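Local coordinates for protein metagenomic carboxyl esterase MGS0156 (Uncultured organism, PDB 5D8M) that probably hydrolyses carboxylic esters, as an alpha/beta-hydrolase-type carboxyl esterase encoded by an uncultured organism, at residues 257-262 / 316-321; 276-281 / 297-302; 86-91 / 144-149; 80-85 / 115-120; 97-102 / 211-216. All coordinates share one frame; numbering follows the deposited sequence. Where two conformers were deposited one is given.

Interaction 1: residues 257-262 / 316-321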
# COMPACT_ATOMS: atom_id res chain seq x y z
N THR A 257 -16.74 0.61 5.61
CA THR A 257 -16.12 0.93 4.34
C THR A 257 -16.76 2.24 3.83
O THR A 257 -17.97 2.38 3.89
CB THR A 257 -16.31 -0.24 3.31
OG1 THR A 257 -15.60 -1.42 3.75
CG2 THR A 257 -15.81 0.14 1.92
N SER A 258 -15.93 3.19 3.39
CA SER A 258 -16.40 4.49 2.90
C SER A 258 -17.48 4.39 1.83
O SER A 258 -17.39 3.54 0.95
CB SER A 258 -15.22 5.31 2.33
OG SER A 258 -14.31 5.68 3.34
N ALA A 259 -18.46 5.28 1.89
CA ALA A 259 -19.59 5.26 0.96
C ALA A 259 -19.10 5.17 -0.49
O ALA A 259 -19.59 4.36 -1.25
CB ALA A 259 -20.47 6.48 1.16
N ILE A 260 -18.11 5.98 -0.83
CA ILE A 260 -17.64 6.08 -2.20
C ILE A 260 -17.09 4.73 -2.68
O ILE A 260 -17.13 4.42 -3.87
CB ILE A 260 -16.56 7.20 -2.36
CG1 ILE A 260 -16.33 7.54 -3.83
CG2 ILE A 260 -15.24 6.82 -1.66
CD1 ILE A 260 -17.35 8.50 -4.38
N LEU A 261 -16.60 3.93 -1.74
CA LEU A 261 -15.96 2.65 -2.08
C LEU A 261 -16.95 1.48 -2.06
O LEU A 261 -16.68 0.42 -2.62
CB LEU A 261 -14.82 2.36 -1.11
CG LEU A 261 -13.65 3.34 -1.10
CD1 LEU A 261 -12.65 2.86 -0.05
CD2 LEU A 261 -12.99 3.46 -2.48
N ARG A 262 -18.10 1.67 -1.43
CA ARG A 262 -19.03 0.55 -1.29
C ARG A 262 -19.50 -0.09 -2.59
O ARG A 262 -19.59 -1.31 -2.66
CB ARG A 262 -20.25 0.97 -0.47
CG ARG A 262 -19.89 1.22 0.98
CD ARG A 262 -21.12 1.09 1.87
NE ARG A 262 -20.79 1.47 3.23
CZ ARG A 262 -21.12 2.63 3.78
NH1 ARG A 262 -21.84 3.52 3.10
NH2 ARG A 262 -20.75 2.89 5.03
N VAL A 316 -17.93 11.94 1.11
CA VAL A 316 -18.25 10.62 0.57
C VAL A 316 -17.19 9.59 0.97
O VAL A 316 -17.45 8.40 0.97
CB VAL A 316 -18.43 10.66 -0.96
CG1 VAL A 316 -19.54 11.66 -1.31
CG2 VAL A 316 -17.13 11.02 -1.67
N ILE A 317 -16.00 10.07 1.33
CA ILE A 317 -14.98 9.22 1.93
C ILE A 317 -15.30 9.15 3.42
O ILE A 317 -14.57 9.67 4.27
CB ILE A 317 -13.58 9.77 1.61
CG1 ILE A 317 -13.44 9.89 0.09
CG2 ILE A 317 -12.46 8.88 2.20
CD1 ILE A 317 -12.19 10.57 -0.38
N SER A 318 -16.42 8.50 3.72
CA SER A 318 -17.11 8.62 5.00
C SER A 318 -16.55 7.76 6.14
O SER A 318 -16.98 7.88 7.27
CB SER A 318 -18.58 8.26 4.81
OG SER A 318 -18.68 6.91 4.39
N LYS A 319 -15.60 6.87 5.85
CA LYS A 319 -15.04 6.02 6.91
C LYS A 319 -13.51 6.08 6.89
O LYS A 319 -12.84 5.05 6.85
CB LYS A 319 -15.53 4.57 6.75
CG LYS A 319 -17.06 4.41 6.92
CD LYS A 319 -17.47 4.75 8.37
CE LYS A 319 -18.98 4.63 8.55
NZ LYS A 319 -19.38 4.89 9.97
N ASN A 320 -12.97 7.29 6.95
CA ASN A 320 -11.54 7.54 6.72
C ASN A 320 -10.69 7.46 7.99
O ASN A 320 -9.47 7.55 7.94
CB ASN A 320 -11.37 8.92 6.07
CG ASN A 320 -9.96 9.15 5.54
OD1 ASN A 320 -9.26 10.06 5.98
ND2 ASN A 320 -9.56 8.34 4.59
N SER A 321 -11.36 7.31 9.13
CA SER A 321 -10.66 7.25 10.41
C SER A 321 -9.94 5.91 10.60
O SER A 321 -10.54 4.85 10.51
CB SER A 321 -11.63 7.47 11.57
OG SER A 321 -12.17 8.78 11.51
O HOH W 1 -11.44 6.16 3.82
O HOH W 2 -21.34 5.99 5.52

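Interaction 2: residues 276-281 / 297-302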
# COMPACT_ATOMS: atom_id res chain seq x y z
N ASP A 276 -10.61 -4.33 0.38
CA ASP A 276 -10.65 -3.00 0.99
C ASP A 276 -11.46 -2.01 0.16
O ASP A 276 -11.43 -0.81 0.41
CB ASP A 276 -9.23 -2.45 1.18
CG ASP A 276 -8.49 -2.22 -0.13
OD1 ASP A 276 -9.10 -2.16 -1.21
OD2 ASP A 276 -7.26 -2.04 -0.07
N GLY A 277 -12.21 -2.52 -0.81
CA GLY A 277 -13.00 -1.70 -1.69
C GLY A 277 -12.45 -1.73 -3.10
O GLY A 277 -13.22 -1.70 -4.05
N LEU A 278 -11.13 -1.82 -3.24
CA LEU A 278 -10.50 -1.73 -4.56
C LEU A 278 -9.53 -2.89 -4.80
O LEU A 278 -9.35 -3.32 -5.93
CB LEU A 278 -9.77 -0.38 -4.76
CG LEU A 278 -10.68 0.89 -4.74
CD1 LEU A 278 -9.88 2.17 -4.92
CD2 LEU A 278 -11.76 0.79 -5.82
N VAL A 279 -8.92 -3.38 -3.73
CA VAL A 279 -7.97 -4.50 -3.81
C VAL A 279 -8.41 -5.66 -2.91
O VAL A 279 -8.71 -5.46 -1.75
CB VAL A 279 -6.53 -4.04 -3.38
CG1 VAL A 279 -5.49 -5.17 -3.57
CG2 VAL A 279 -6.13 -2.77 -4.15
N ILE A 280 -8.46 -6.86 -3.47
CA ILE A 280 -8.64 -8.12 -2.71
C ILE A 280 -7.38 -8.48 -1.89
O ILE A 280 -6.25 -8.37 -2.38
CB ILE A 280 -8.98 -9.28 -3.69
CG1 ILE A 280 -10.26 -8.95 -4.49
CG2 ILE A 280 -9.10 -10.60 -2.96
CD1 ILE A 280 -10.49 -9.86 -5.69
N ALA A 281 -7.56 -8.93 -0.64
CA ALA A 281 -6.41 -9.12 0.25
C ALA A 281 -5.39 -10.13 -0.30
O ALA A 281 -4.19 -9.88 -0.23
CB ALA A 281 -6.88 -9.56 1.62
N ALA A 297 -9.58 -1.53 7.95
CA ALA A 297 -9.66 -0.22 7.34
C ALA A 297 -9.95 -0.43 5.86
O ALA A 297 -9.54 -1.47 5.31
CB ALA A 297 -8.30 0.55 7.54
N ASP A 298 -10.59 0.53 5.21
CA ASP A 298 -10.81 0.38 3.78
C ASP A 298 -9.58 0.95 3.04
O ASP A 298 -8.63 1.40 3.67
CB ASP A 298 -12.15 1.04 3.31
CG ASP A 298 -12.18 2.58 3.48
OD1 ASP A 298 -11.13 3.25 3.35
OD2 ASP A 298 -13.29 3.14 3.67
N HIS A 299 -9.60 0.88 1.72
CA HIS A 299 -8.45 1.23 0.90
C HIS A 299 -7.86 2.60 1.21
O HIS A 299 -6.64 2.76 1.24
CB HIS A 299 -8.86 1.17 -0.58
CG HIS A 299 -7.70 1.23 -1.52
ND1 HIS A 299 -6.78 0.20 -1.64
CD2 HIS A 299 -7.30 2.19 -2.38
CE1 HIS A 299 -5.89 0.53 -2.55
NE2 HIS A 299 -6.17 1.73 -3.01
N LEU A 300 -8.72 3.59 1.45
CA LEU A 300 -8.23 4.95 1.67
C LEU A 300 -7.88 5.23 3.13
O LEU A 300 -6.88 5.89 3.44
CB LEU A 300 -9.29 5.95 1.18
CG LEU A 300 -9.46 5.90 -0.33
CD1 LEU A 300 -10.55 6.90 -0.75
CD2 LEU A 300 -8.15 6.20 -1.06
N ALA A 301 -8.65 4.66 4.04
CA ALA A 301 -8.41 4.92 5.46
C ALA A 301 -7.04 4.43 5.93
O ALA A 301 -6.42 5.03 6.80
CB ALA A 301 -9.51 4.26 6.30
N VAL A 302 -6.55 3.35 5.35
CA VAL A 302 -5.30 2.78 5.84
C VAL A 302 -4.09 3.70 5.56
O VAL A 302 -3.05 3.57 6.21
CB VAL A 302 -5.09 1.35 5.23
CG1 VAL A 302 -4.74 1.42 3.72
CG2 VAL A 302 -4.04 0.56 6.03

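Interaction 3: residues 86-91 / 144-149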
# COMPACT_ATOMS: atom_id res chain seq x y z
N GLY A 86 19.12 5.86 11.18
CA GLY A 86 19.25 6.57 9.92
C GLY A 86 18.33 6.04 8.81
O GLY A 86 18.66 6.09 7.63
N ILE A 87 17.17 5.50 9.19
CA ILE A 87 16.22 4.99 8.22
C ILE A 87 15.38 6.14 7.66
O ILE A 87 14.97 7.02 8.41
CB ILE A 87 15.30 3.90 8.84
CG1 ILE A 87 16.12 2.64 9.09
CG2 ILE A 87 14.07 3.60 7.94
CD1 ILE A 87 15.35 1.52 9.74
N ARG A 88 15.18 6.14 6.35
CA ARG A 88 14.27 7.06 5.70
C ARG A 88 13.15 6.28 5.02
O ARG A 88 13.40 5.39 4.22
CB ARG A 88 15.00 7.93 4.67
CG ARG A 88 14.04 8.81 3.86
CD ARG A 88 14.81 9.71 2.90
NE ARG A 88 15.77 10.56 3.59
CZ ARG A 88 15.47 11.74 4.12
NH1 ARG A 88 14.25 12.23 4.04
NH2 ARG A 88 16.40 12.42 4.74
N LEU A 89 11.92 6.63 5.38
CA LEU A 89 10.73 6.08 4.76
C LEU A 89 10.44 6.90 3.49
O LEU A 89 10.21 8.11 3.56
CB LEU A 89 9.55 6.13 5.73
CG LEU A 89 9.80 5.58 7.13
CD1 LEU A 89 8.57 5.82 8.02
CD2 LEU A 89 10.18 4.10 7.08
N VAL A 90 10.52 6.24 2.35
CA VAL A 90 10.18 6.83 1.08
C VAL A 90 8.75 6.41 0.73
O VAL A 90 8.49 5.25 0.42
CB VAL A 90 11.16 6.41 -0.02
CG1 VAL A 90 10.82 7.13 -1.32
CG2 VAL A 90 12.61 6.75 0.44
N LEU A 91 7.85 7.38 0.80
CA LEU A 91 6.42 7.18 0.64
C LEU A 91 6.02 7.32 -0.82
O LEU A 91 6.29 8.33 -1.43
CB LEU A 91 5.65 8.19 1.49
CG LEU A 91 6.08 8.34 2.94
CD1 LEU A 91 5.39 9.56 3.63
CD2 LEU A 91 5.77 7.05 3.68
N ALA A 144 17.86 8.54 -6.13
CA ALA A 144 19.22 8.89 -6.51
C ALA A 144 19.72 10.17 -5.85
O ALA A 144 20.93 10.35 -5.73
CB ALA A 144 19.35 9.02 -8.04
N LYS A 145 18.81 11.03 -5.42
CA LYS A 145 19.18 12.32 -4.84
C LYS A 145 19.10 12.34 -3.31
O LYS A 145 19.41 13.34 -2.69
CB LYS A 145 18.29 13.43 -5.42
CG LYS A 145 18.47 13.64 -6.91
CD LYS A 145 17.56 14.76 -7.40
CE LYS A 145 17.68 14.97 -8.91
NZ LYS A 145 17.11 13.83 -9.66
N LEU A 146 18.67 11.23 -2.72
CA LEU A 146 18.56 11.13 -1.27
C LEU A 146 19.96 10.91 -0.70
O LEU A 146 20.81 10.39 -1.41
CB LEU A 146 17.60 10.00 -0.88
CG LEU A 146 16.13 10.27 -1.19
CD1 LEU A 146 15.25 9.09 -0.86
CD2 LEU A 146 15.65 11.53 -0.44
N PRO A 147 20.20 11.31 0.57
CA PRO A 147 21.53 11.15 1.18
C PRO A 147 22.00 9.69 1.15
O PRO A 147 21.23 8.78 1.43
CB PRO A 147 21.30 11.62 2.63
CG PRO A 147 20.10 12.52 2.55
CD PRO A 147 19.22 11.88 1.51
N GLU A 148 23.26 9.50 0.79
CA GLU A 148 23.84 8.17 0.60
C GLU A 148 23.83 7.28 1.84
O GLU A 148 23.71 6.06 1.71
CB GLU A 148 25.28 8.29 0.10
CG GLU A 148 25.41 8.24 -1.41
CD GLU A 148 26.85 8.43 -1.87
OE1 GLU A 148 27.66 8.99 -1.09
OE2 GLU A 148 27.16 8.03 -3.01
N ASN A 149 23.95 7.88 3.02
CA ASN A 149 24.03 7.11 4.26
C ASN A 149 22.68 6.67 4.83
O ASN A 149 22.63 5.91 5.81
CB ASN A 149 24.79 7.91 5.31
CG ASN A 149 26.27 8.03 4.99
OD1 ASN A 149 26.85 7.12 4.39
ND2 ASN A 149 26.88 9.15 5.37

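Interaction 4: residues 80-85 / 115-120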
# COMPACT_ATOMS: atom_id res chain seq x y z
N LEU A 80 10.60 1.74 22.06
CA LEU A 80 9.63 2.84 22.10
C LEU A 80 10.33 4.19 22.21
O LEU A 80 9.69 5.21 22.48
CB LEU A 80 8.65 2.64 23.26
CG LEU A 80 7.69 1.47 23.01
CD1 LEU A 80 6.91 1.06 24.28
CD2 LEU A 80 6.71 1.83 21.87
N GLY A 81 11.63 4.19 21.98
CA GLY A 81 12.40 5.42 21.99
C GLY A 81 12.68 5.91 20.59
O GLY A 81 12.07 5.45 19.64
N VAL A 82 13.58 6.86 20.47
CA VAL A 82 13.92 7.47 19.20
C VAL A 82 14.94 6.61 18.47
O VAL A 82 16.00 6.27 19.02
CB VAL A 82 14.48 8.89 19.38
CG1 VAL A 82 14.94 9.47 18.05
CG2 VAL A 82 13.44 9.81 20.06
N SER A 83 14.62 6.29 17.23
CA SER A 83 15.54 5.51 16.41
C SER A 83 16.76 6.34 16.03
O SER A 83 16.65 7.53 15.74
CB SER A 83 14.86 5.00 15.14
OG SER A 83 15.81 4.38 14.29
N THR A 84 17.92 5.70 16.05
CA THR A 84 19.13 6.33 15.54
C THR A 84 19.69 5.53 14.35
O THR A 84 20.85 5.67 14.00
CB THR A 84 20.21 6.48 16.66
OG1 THR A 84 20.44 5.22 17.30
CG2 THR A 84 19.76 7.50 17.73
N ALA A 85 18.86 4.70 13.73
CA ALA A 85 19.29 3.85 12.60
C ALA A 85 19.53 4.60 11.27
O ALA A 85 20.05 4.04 10.32
CB ALA A 85 18.28 2.74 12.38
N GLU A 115 8.68 10.95 12.62
CA GLU A 115 9.86 11.82 12.67
C GLU A 115 10.26 12.16 14.10
O GLU A 115 11.45 12.31 14.42
CB GLU A 115 9.59 13.09 11.85
CG GLU A 115 9.57 12.78 10.36
CD GLU A 115 9.45 14.01 9.49
OE1 GLU A 115 9.32 15.12 10.04
OE2 GLU A 115 9.50 13.86 8.25
N ARG A 116 9.28 12.26 14.98
CA ARG A 116 9.58 12.37 16.40
C ARG A 116 10.48 11.22 16.85
O ARG A 116 11.39 11.40 17.67
CB ARG A 116 8.30 12.37 17.21
CG ARG A 116 8.44 11.85 18.62
CD ARG A 116 7.25 12.27 19.45
NE ARG A 116 7.17 13.73 19.54
CZ ARG A 116 6.12 14.41 19.98
NH1 ARG A 116 5.02 13.78 20.36
NH2 ARG A 116 6.17 15.74 20.04
N TYR A 117 10.21 10.03 16.31
CA TYR A 117 10.93 8.85 16.77
C TYR A 117 12.07 8.40 15.88
O TYR A 117 12.47 7.24 15.92
CB TYR A 117 9.95 7.70 16.99
CG TYR A 117 9.08 7.96 18.18
CD1 TYR A 117 9.62 7.97 19.46
CD2 TYR A 117 7.72 8.25 18.04
CE1 TYR A 117 8.83 8.23 20.57
CE2 TYR A 117 6.92 8.52 19.15
CZ TYR A 117 7.48 8.50 20.41
OH TYR A 117 6.69 8.76 21.51
N GLY A 118 12.61 9.33 15.10
CA GLY A 118 13.90 9.16 14.44
C GLY A 118 13.86 8.63 13.03
O GLY A 118 14.89 8.28 12.46
N TYR A 119 12.66 8.56 12.45
CA TYR A 119 12.53 8.08 11.08
C TYR A 119 12.28 9.28 10.16
O TYR A 119 11.25 9.97 10.29
CB TYR A 119 11.40 7.04 10.97
CG TYR A 119 11.64 5.82 11.85
CD1 TYR A 119 12.53 4.84 11.45
CD2 TYR A 119 10.99 5.67 13.08
CE1 TYR A 119 12.78 3.71 12.24
CE2 TYR A 119 11.24 4.54 13.89
CZ TYR A 119 12.14 3.57 13.45
OH TYR A 119 12.40 2.45 14.20
N ALA A 120 13.21 9.54 9.25
CA ALA A 120 13.02 10.58 8.24
C ALA A 120 11.98 10.13 7.21
O ALA A 120 11.78 8.92 7.01
CB ALA A 120 14.36 10.94 7.55
O HOH W 3 7.63 7.21 23.77
O HOH W 4 15.97 5.66 11.90

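Interaction 5: residues 97-102 / 211-216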
# COMPACT_ATOMS: atom_id res chain seq x y z
N ALA A 97 -3.76 9.64 -6.74
CA ALA A 97 -3.35 10.36 -5.53
C ALA A 97 -2.91 11.78 -5.89
O ALA A 97 -3.26 12.78 -5.21
CB ALA A 97 -2.25 9.60 -4.81
N GLU A 98 -2.21 11.88 -7.01
CA GLU A 98 -1.72 13.17 -7.47
C GLU A 98 -2.87 14.12 -7.73
O GLU A 98 -2.75 15.32 -7.47
CB GLU A 98 -0.89 13.00 -8.75
CG GLU A 98 -0.23 14.30 -9.22
CD GLU A 98 0.49 14.13 -10.56
OE1 GLU A 98 0.04 13.29 -11.38
OE2 GLU A 98 1.48 14.84 -10.80
N CYS A 99 -3.98 13.59 -8.23
CA CYS A 99 -5.14 14.40 -8.57
C CYS A 99 -5.87 14.97 -7.34
O CYS A 99 -6.60 15.97 -7.44
CB CYS A 99 -6.12 13.56 -9.40
SG CYS A 99 -5.31 12.73 -10.83
N VAL A 100 -5.72 14.35 -6.18
CA VAL A 100 -6.40 14.86 -4.99
C VAL A 100 -5.40 15.43 -3.99
O VAL A 100 -5.70 15.51 -2.80
CB VAL A 100 -7.28 13.75 -4.30
CG1 VAL A 100 -8.43 13.34 -5.24
CG2 VAL A 100 -6.46 12.55 -3.88
N SER A 101 -4.22 15.83 -4.47
CA SER A 101 -3.17 16.33 -3.58
C SER A 101 -3.59 17.52 -2.72
O SER A 101 -3.04 17.72 -1.65
CB SER A 101 -1.92 16.70 -4.36
OG SER A 101 -2.18 17.79 -5.23
N GLU A 102 -4.56 18.31 -3.18
CA GLU A 102 -5.05 19.44 -2.37
C GLU A 102 -5.81 19.00 -1.12
O GLU A 102 -5.89 19.74 -0.14
CB GLU A 102 -5.95 20.34 -3.21
CG GLU A 102 -5.21 21.20 -4.21
CD GLU A 102 -4.50 22.36 -3.55
OE1 GLU A 102 -3.26 22.45 -3.68
OE2 GLU A 102 -5.18 23.20 -2.91
N SER A 211 -6.37 20.33 -12.90
CA SER A 211 -5.34 21.30 -12.52
C SER A 211 -4.32 20.71 -11.54
O SER A 211 -3.32 21.36 -11.22
CB SER A 211 -6.00 22.55 -11.91
OG SER A 211 -6.73 22.21 -10.74
N SER A 212 -4.55 19.49 -11.07
CA SER A 212 -3.65 18.88 -10.09
C SER A 212 -2.90 17.64 -10.59
O SER A 212 -2.03 17.13 -9.89
CB SER A 212 -4.41 18.51 -8.82
OG SER A 212 -4.60 19.68 -8.02
N CYS A 213 -3.22 17.14 -11.77
CA CYS A 213 -2.48 16.00 -12.30
C CYS A 213 -2.51 16.01 -13.83
O CYS A 213 -3.54 16.30 -14.44
CB CYS A 213 -3.02 14.66 -11.72
SG CYS A 213 -4.76 14.33 -12.06
N PRO A 214 -1.36 15.74 -14.46
CA PRO A 214 -1.29 15.74 -15.92
C PRO A 214 -2.04 14.52 -16.46
O PRO A 214 -2.16 13.55 -15.73
CB PRO A 214 0.22 15.65 -16.21
CG PRO A 214 0.76 14.94 -15.00
CD PRO A 214 -0.07 15.39 -13.83
N PRO A 215 -2.52 14.57 -17.70
CA PRO A 215 -3.18 13.42 -18.32
C PRO A 215 -2.23 12.27 -18.64
O PRO A 215 -1.03 12.50 -18.86
CB PRO A 215 -3.76 13.99 -19.61
CG PRO A 215 -2.84 15.15 -19.94
CD PRO A 215 -2.44 15.73 -18.62
N GLY A 216 -2.77 11.06 -18.72
CA GLY A 216 -2.04 9.92 -19.24
C GLY A 216 -2.30 9.72 -20.72
O GLY A 216 -3.13 10.42 -21.32
O HOH W 5 -0.95 12.06 -13.69
O HOH W 6 -0.92 17.72 -7.36

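Interaction 1: residues 257-262 / 316-321
Three hydrogen bonds lace the approach to helix 262-269 onto the chain that leaves helix 312-316. Two of them end on serine hydroxyls, one from each segment: Lys319 N donates to Ser258 OG at 3.1 Å, and Ala259 N donates to Ser318 OG at 3.0 Å. The third joins main chain to main chain, Ile260 N to Val316 O at 3.1 Å, with the donor 33° above the carbonyl plane. Ser258 OG lies beside its own backbone N (chi1 -67°), which turns it toward Lys319 N. Two waters extend this network. One donates to Ser258 OG at 2.9 Å and accepts from Asn320 ND2; that side chain is held in turn by Phe306 N on OD1 and Met304 O on ND2. The other accepts from Arg262 NH2 and is hydrogen-bonded to Ser318 OG, while Arg262 NE is held by Arg254 O. An alanine at Ser258 lacks the hydroxyl shared by Lys319 N and the bridging water, and would probably loosen the join. Apolar contact lies to one side of these bonds. Ile260 crosses Val316 obliquely, CD1 to CG2 at 3.7 Å, and its CG2 runs alongside Ile317 CG1 at 4.0 Å. On the other side Lys319, bent at chi2, lays CG against Thr257 O at 3.8 Å. This is loop-to-loop packing between two helix ends, with an inverse gamma turn centred on Ile317 directly after helix 312-316.

Interaction 2: residues 276-281 / 297-302
His299 carries its ring with CG anti to the backbone N (chi1 -168°), and Asp276 holds its carboxylate in the crowded position between backbone N and carbonyl carbon (chi1 65°), so the two side chains lie side by side and point the same way. The pair probably occupies the places of the Asp and His in an alpha/beta-hydrolase triad: His299 follows strand 290-293, and its NE2 makes a weak hydrogen bond to Ser158 OG, consistent with a catalytic role. ND1 donates to Asp276 OD2 at 2.8 Å in a nearly straight bond. The oxygen lies in the ring plane, yet the nitrogen approaches it from 43° above the carboxylate plane. The main chain reinforces the pairing, since His299 N donates at 2.8 Å to a lone pair of Asp276 O. The other carboxylate oxygen is gripped by its own loop: Asp276 OD1 accepts from Leu278 N at 2.9 Å and from Val279 N at 2.8 Å, an Asx turn and Asx motif that fix the rotation of the group. Such a buried carboxylate at ND1 would probably polarise the imidazole and favour its protonated form. Asp298 OD2 takes Ser258 N. Val279 CG2 approaches His299 CE1 obliquely at 3.7 Å. Leu278 lies across the ring at about a right angle, its CB 4.2 Å above the centre of one face and its CD1 3.6 Å from His299 CD2.

Interaction 3: residues 86-91 / 144-149
Residues 86-90 and 146-149 run in roughly opposite directions, 154° apart, with no hydrogen bond between them and the CA atoms of Arg88 and Leu146 still 9.1 Å apart. Side chains bridge that gap. Leu146 points at the strand and places CD1 against two residues on the same face of it: it meets Val90 CG2 tip to tip at 3.8 Å and lies 3.8 Å from Arg88 CD. The second branch, Leu146 CD2, touches the same Arg88 CD at 3.9 Å, so the methylene rests against both methyls. Arg88 runs out with CG anti to the backbone N (chi1 174°) and then bends at chi3, which brings NE within 4.2 Å of Pro147 CD. Its charge is met by a salt bridge from NE to Asp150 OD2, and NH1 is hydrogen-bonded to Thr122 OG1. An alanine at Leu146 has neither methyl, and would probably leave Arg88 CD and Val90 CG2 less well packed. The loop belongs to a beta-alpha-beta crossover, from strand 120-123 through helix 132-143 to strand 151-157, that passes over strand 87-92 within the parallel sheet of an alpha/beta-hydrolase-type fold.

Interaction 4: residues 80-85 / 115-120
Leu80 begins the contact through its carbonyl, whose O lies 3.7 Å from Tyr117 CE1; a water donates to Leu80 O and accepts from Tyr117 OH, tying the far end of the ring to the main chain. Gly81 follows with its O 3.5 Å from Tyr117 CD1, oblique to the ring, and the same oxygen accepts from Arg333 NH1. One face of the Tyr117 ring lies under Arg116 CG. Val82 then spreads its two methyls over the end of helix 111-116, CG2 reaching Arg116 O at 3.5 Å and CG1 standing 3.8 Å from Gly118 N. The helix closes there in a Schellman motif, with Gly118, at positive phi (95°), as its C-prime residue. A side chain on Gly118 would run into Ser83 O, which instead receives a CA-H...O contact from Gly118 CA at 3.5 Å. Ser83 is the most heavily engaged residue of its segment. Its N donates to Tyr117 O at 2.7 Å, from 51° above the carbonyl plane, and its CB rests over one face of the Tyr119 ring in a CH-pi contact, displaced toward the rim, 3.5 Å from CZ. With OG anti to the backbone N (chi1 173°), the hydroxyl faces several partners: a water that also donates to Gly118 O, Glu336 OE1, which Tyr119 OH shares, and finally Ala85 N, which donates to Ser83 OG at 3.1 Å to form an ST turn.

Interaction 5: residues 97-102 / 211-216
A disulfide between Cys99 and Cys213 fastens the loop after strand 87-92 to the one after helix 199-207. The SG atoms are 2.1 Å apart and the bridge has a chi3 of 98°, near the relaxed right angle. The half-cystines reach it differently: Cys99 SG lies beside its backbone N, anti to the carbonyl carbon (chi1 -51°), whereas Cys213 SG takes the crowded position between N and carbonyl carbon (chi1 59°). No direct hydrogen bond crosses the contact, so water does that work. One water donates to Glu98 OE1 and to Pro214 O, each at 2.8 Å; another donates to Ser212 O and is hydrogen-bonded to Ser101 OG. Glu98, extended beyond CG, crosses Pro214 at about a right angle and sets OE1 3.2 Å from Pro214 CD and 3.4 Å from Cys213 CB. Ser212 CB approaches Cys99 O at 3.6 Å. The Glu98 carboxylate is anchored further by Gly128 N on OE1 and a salt bridge to Arg125 on OE2. Arg129 binds the carbonyls of Cys213 and Pro214, so the cross-linked loops are also held to the chain between strand 120-123 and helix 132-143.

Interactions 1 and 2 form one continuous region, interaction 2 being nested in the chain loop that interaction 1 closes; they meet where Ser258 N donates to Asp298 OD2 at 2.7 Å, next to the residue whose imidazole NE2 makes a weak hydrogen bond to Ser158, the probable nucleophile. The loops of interaction 1 thus adjoin the probable active site. Interactions 3 and 4 share the edge of the sheet, 14 Å between centres, joined by Leu89 N to Ala120 O at 2.8 Å. Interaction 3 lies about 28 Å from interaction 2, centre to centre. Interaction 5, which holds the disulfide, has its centre about 21 Å from that of interaction 2, nearest atoms about 7 Å apart.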